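Local coordinates for type III secretion T3S chaperone (Chlamydia trachomatis, PDB 3K29), which is a putative YscO homolog, a coiled-coil protein that probably acts as a chaperone in the type III secretion apparatus, at residues V3-E8 against E130-E135. Sequence-based numbering, arbitrary orientation.
Sequences VRYPLE and EEWMKE
Trp132 carries this contact: its indole leaves helix 70-160 and lies against the extended backbone from Val3 to Tyr5 and the proline ring that follows, with CA of Tyr5 and CD of Pro6 set over one and the same face. Two CH-pi contacts share that face. CA of Tyr5 sits 3.7 Å from the centroid of the six-membered ring of Trp132, only 11° off the ring normal. CD of Pro6 is 3.5 Å from the centroid of the five-membered ring of Trp132. Consecutive residues thus cover both halves of the indole. The tryptophan reaches them because its CG is anti to the backbone N (chi1 163°) and its CB points at the incoming chain.

The two aromatic rings meet at a slant. The Tyr5 ring and the five-membered ring of Trp132 are inclined at 54°, neither stacked nor edge-to-face, and the side chains run antiparallel alongside each other. CD1 of Tyr5 brings the edge of the phenol ring to 3.7 Å from CD2 of Trp132, and CE1 of Tyr5 lies 3.7 Å from CB of Trp132. Tyr5 is the one buried residue of the contact.

At the far end of the indole, CG1 of Val3 touches CZ2 of Trp132 at 3.8 Å, and O of Val3 lies in the indole plane, 3.5 Å from CH2 of Trp132.

The chain then folds through a type I beta turn, Tyr5 to Glu8, closed by a hydrogen bond from Glu8 N to Tyr5 O, 3.0 Å, with Leu7 as N-cap of helix 8-66. In this long two-helix antiparallel hairpin, the segment before helix 8-66 lies on helix 70-160, mostly through Trp132, with Tyr5 also touching His128 and Lys129 and Glu8 forming a salt bridge with Lys129.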
ATOM      1  N   VAL A   3      17.491 -35.141  -1.813  1.00 36.06           N
ATOM      2  CA  VAL A   3      18.029 -33.971  -2.531  1.00 34.02           C
ATOM      3  C   VAL A   3      16.930 -32.908  -2.737  1.00 32.85           C
ATOM      4  O   VAL A   3      16.074 -33.036  -3.622  1.00 32.58           O
ATOM      5  CB  VAL A   3      18.630 -34.357  -3.919  1.00 34.15           C
ATOM      6  CG1 VAL A   3      19.344 -33.148  -4.571  1.00 33.42           C
ATOM      7  CG2 VAL A   3      19.542 -35.615  -3.820  1.00 33.25           C
ATOM      8  N   ARG A   4      16.967 -31.874  -1.902  1.00 31.05           N
ATOM      9  CA  ARG A   4      16.055 -30.742  -1.980  1.00 29.11           C
ATOM     10  C   ARG A   4      16.705 -29.588  -2.755  1.00 27.45           C
ATOM     11  O   ARG A   4      17.908 -29.599  -3.016  1.00 27.46           O
ATOM     12  CB  ARG A   4      15.716 -30.278  -0.563  1.00 29.69           C
ATOM     13  CG  ARG A   4      15.561 -31.397   0.448  1.00 31.10           C
ATOM     14  CD  ARG A   4      14.138 -31.904   0.506  1.00 33.71           C
ATOM     15  NE  ARG A   4      13.960 -32.813   1.631  1.00 34.99           N
ATOM     16  CZ  ARG A   4      12.797 -33.344   2.005  1.00 36.36           C
ATOM     17  NH1 ARG A   4      11.677 -33.058   1.347  1.00 36.68           N
ATOM     18  NH2 ARG A   4      12.761 -34.167   3.048  1.00 36.24           N
ATOM     19  N   TYR A   5      15.913 -28.581  -3.099  1.00 24.94           N
ATOM     20  CA  TYR A   5      16.400 -27.429  -3.846  1.00 23.12           C
ATOM     21  C   TYR A   5      17.502 -26.688  -3.085  1.00 22.44           C
ATOM     22  O   TYR A   5      17.302 -26.340  -1.927  1.00 22.31           O
ATOM     23  CB  TYR A   5      15.232 -26.482  -4.135  1.00 22.75           C
ATOM     24  CG  TYR A   5      15.611 -25.240  -4.886  1.00 20.76           C
ATOM     25  CD1 TYR A   5      16.401 -25.304  -6.027  1.00 19.53           C
ATOM     26  CD2 TYR A   5      15.166 -23.994  -4.461  1.00 20.88           C
ATOM     27  CE1 TYR A   5      16.753 -24.160  -6.719  1.00 19.58           C
ATOM     28  CE2 TYR A   5      15.496 -22.843  -5.150  1.00 21.85           C
ATOM     29  CZ  TYR A   5      16.302 -22.938  -6.280  1.00 22.49           C
ATOM     30  OH  TYR A   5      16.642 -21.788  -6.973  1.00 24.89           O
ATOM     31  N   PRO A   6      18.672 -26.455  -3.724  1.00 21.98           N
ATOM     32  CA  PRO A   6      19.808 -25.863  -2.986  1.00 21.13           C
ATOM     33  C   PRO A   6      19.498 -24.474  -2.446  1.00 20.09           C
ATOM     34  O   PRO A   6      20.088 -24.028  -1.453  1.00 19.99           O
ATOM     35  CB  PRO A   6      20.891 -25.769  -4.064  1.00 20.97           C
ATOM     36  CG  PRO A   6      20.606 -26.897  -4.943  1.00 22.24           C
ATOM     37  CD  PRO A   6      19.100 -26.912  -5.060  1.00 22.24           C
ATOM     38  N   LEU A   7      18.586 -23.780  -3.118  1.00 19.93           N
ATOM     39  CA  LEU A   7      18.278 -22.421  -2.742  1.00 20.08           C
ATOM     40  C   LEU A   7      16.900 -22.341  -2.043  1.00 19.92           C
ATOM     41  O   LEU A   7      16.242 -21.297  -2.004  1.00 19.90           O
ATOM     42  CB  LEU A   7      18.426 -21.466  -3.945  1.00 20.81           C
ATOM     43  CG  LEU A   7      19.833 -21.214  -4.516  1.00 20.97           C
ATOM     44  CD1 LEU A   7      19.717 -20.281  -5.711  1.00 23.12           C
ATOM     45  CD2 LEU A   7      20.759 -20.601  -3.490  1.00 20.20           C
ATOM     46  N   GLU A   8      16.501 -23.459  -1.446  1.00 20.18           N
ATOM     47  CA  GLU A   8      15.299 -23.482  -0.630  1.00 20.30           C
ATOM     48  C   GLU A   8      15.291 -22.356   0.432  1.00 19.57           C
ATOM     49  O   GLU A   8      14.264 -21.694   0.618  1.00 18.69           O
ATOM     50  CB  GLU A   8      15.091 -24.848   0.014  1.00 20.27           C
ATOM     51  CG  GLU A   8      13.683 -25.026   0.517  1.00 21.95           C
ATOM     52  CD  GLU A   8      12.638 -24.944  -0.590  1.00 26.09           C
ATOM     53  OE1 GLU A   8      12.978 -25.103  -1.786  1.00 26.61           O
ATOM     54  OE2 GLU A   8      11.456 -24.727  -0.253  1.00 29.00           O
ATOM     55  N   GLU A 130      11.743 -24.622  -9.933  1.00 26.33           N
ATOM     56  CA  GLU A 130      11.081 -25.441 -10.897  1.00 27.03           C
ATOM     57  C   GLU A 130      12.081 -25.976 -11.918  1.00 26.89           C
ATOM     58  O   GLU A 130      12.082 -27.168 -12.222  1.00 25.58           O
ATOM     59  CB  GLU A 130      10.006 -24.630 -11.599  1.00 26.94           C
ATOM     60  CG  GLU A 130       8.952 -25.464 -12.215  1.00 29.83           C
ATOM     61  CD  GLU A 130       7.809 -24.606 -12.707  1.00 34.98           C
ATOM     62  OE1 GLU A 130       6.715 -24.698 -12.101  1.00 37.23           O
ATOM     63  OE2 GLU A 130       8.016 -23.823 -13.672  1.00 34.81           O
ATOM     64  N   GLU A 131      12.938 -25.097 -12.431  1.00 27.19           N
ATOM     65  CA  GLU A 131      13.899 -25.503 -13.459  1.00 27.82           C
ATOM     66  C   GLU A 131      15.043 -26.343 -12.895  1.00 27.71           C
ATOM     67  O   GLU A 131      15.558 -27.203 -13.597  1.00 28.45           O
ATOM     68  CB  GLU A 131      14.443 -24.307 -14.225  1.00 28.09           C
ATOM     69  CG  GLU A 131      13.378 -23.566 -14.991  1.00 29.52           C
ATOM     70  CD  GLU A 131      13.834 -22.199 -15.403  1.00 34.16           C
ATOM     71  OE1 GLU A 131      14.839 -21.722 -14.820  1.00 35.27           O
ATOM     72  OE2 GLU A 131      13.188 -21.600 -16.306  1.00 35.59           O
ATOM     73  N   TRP A 132      15.429 -26.105 -11.641  1.00 27.56           N
ATOM     74  CA  TRP A 132      16.416 -26.971 -10.972  1.00 26.82           C
ATOM     75  C   TRP A 132      15.844 -28.384 -10.831  1.00 26.59           C
ATOM     76  O   TRP A 132      16.496 -29.365 -11.167  1.00 26.26           O
ATOM     77  CB  TRP A 132      16.802 -26.439  -9.592  1.00 26.80           C
ATOM     78  CG  TRP A 132      17.478 -27.502  -8.752  1.00 26.79           C
ATOM     79  CD1 TRP A 132      18.816 -27.791  -8.714  1.00 24.58           C
ATOM     80  CD2 TRP A 132      16.831 -28.441  -7.864  1.00 26.20           C
ATOM     81  NE1 TRP A 132      19.041 -28.852  -7.876  1.00 25.17           N
ATOM     82  CE2 TRP A 132      17.846 -29.273  -7.337  1.00 27.32           C
ATOM     83  CE3 TRP A 132      15.487 -28.657  -7.470  1.00 27.60           C
ATOM     84  CZ2 TRP A 132      17.574 -30.297  -6.409  1.00 28.26           C
ATOM     85  CZ3 TRP A 132      15.193 -29.696  -6.570  1.00 28.34           C
ATOM     86  CH2 TRP A 132      16.247 -30.493  -6.035  1.00 30.07           C
HETATM   87  N   MSE A 133      14.606 -28.457 -10.349  1.00 26.06           N
HETATM   88  CA  MSE A 133      13.949 -29.720 -10.047  1.00 26.46           C
HETATM   89  C   MSE A 133      13.744 -30.563 -11.321  1.00 25.38           C
HETATM   90  O   MSE A 133      13.939 -31.773 -11.296  1.00 24.41           O
HETATM   91  CB  MSE A 133      12.664 -29.421  -9.270  1.00 26.96           C
HETATM   92  CG  MSE A 133      11.661 -30.521  -9.102  1.00 32.28           C
HETATM   93 SE   MSE A 133       9.986 -29.692  -8.473  0.60 47.35          SE
HETATM   94  CE  MSE A 133       9.226 -28.976 -10.176  1.00 41.47           C
ATOM     95  N   LYS A 134      13.406 -29.910 -12.435  1.00 24.33           N
ATOM     96  CA  LYS A 134      13.347 -30.569 -13.745  1.00 24.51           C
ATOM     97  C   LYS A 134      14.697 -31.188 -14.143  1.00 24.28           C
ATOM     98  O   LYS A 134      14.751 -32.354 -14.556  1.00 23.56           O
ATOM     99  CB  LYS A 134      12.891 -29.575 -14.818  1.00 24.53           C
ATOM    100  CG  LYS A 134      12.686 -30.106 -16.254  1.00 24.81           C
ATOM    101  CD  LYS A 134      12.112 -28.959 -17.121  1.00 27.16           C
ATOM    102  CE  LYS A 134      11.783 -29.377 -18.555  1.00 28.28           C
ATOM    103  NZ  LYS A 134      11.403 -28.190 -19.403  1.00 28.44           N
ATOM    104  N   GLU A 135      15.762 -30.391 -14.034  1.00 24.30           N
ATOM    105  CA  GLU A 135      17.129 -30.854 -14.276  1.00 24.71           C
ATOM    106  C   GLU A 135      17.543 -31.949 -13.302  1.00 24.90           C
ATOM    107  O   GLU A 135      18.220 -32.900 -13.699  1.00 25.46           O
ATOM    108  CB  GLU A 135      18.152 -29.710 -14.215  1.00 24.50           C
ATOM    109  CG  GLU A 135      18.911 -29.442 -15.507  1.00 26.24           C
ATOM    110  CD  GLU A 135      19.199 -30.714 -16.303  1.00 28.85           C
ATOM    111  OE1 GLU A 135      18.281 -31.184 -16.998  1.00 32.51           O
ATOM    112  OE2 GLU A 135      20.328 -31.261 -16.231  1.00 28.00           O
TER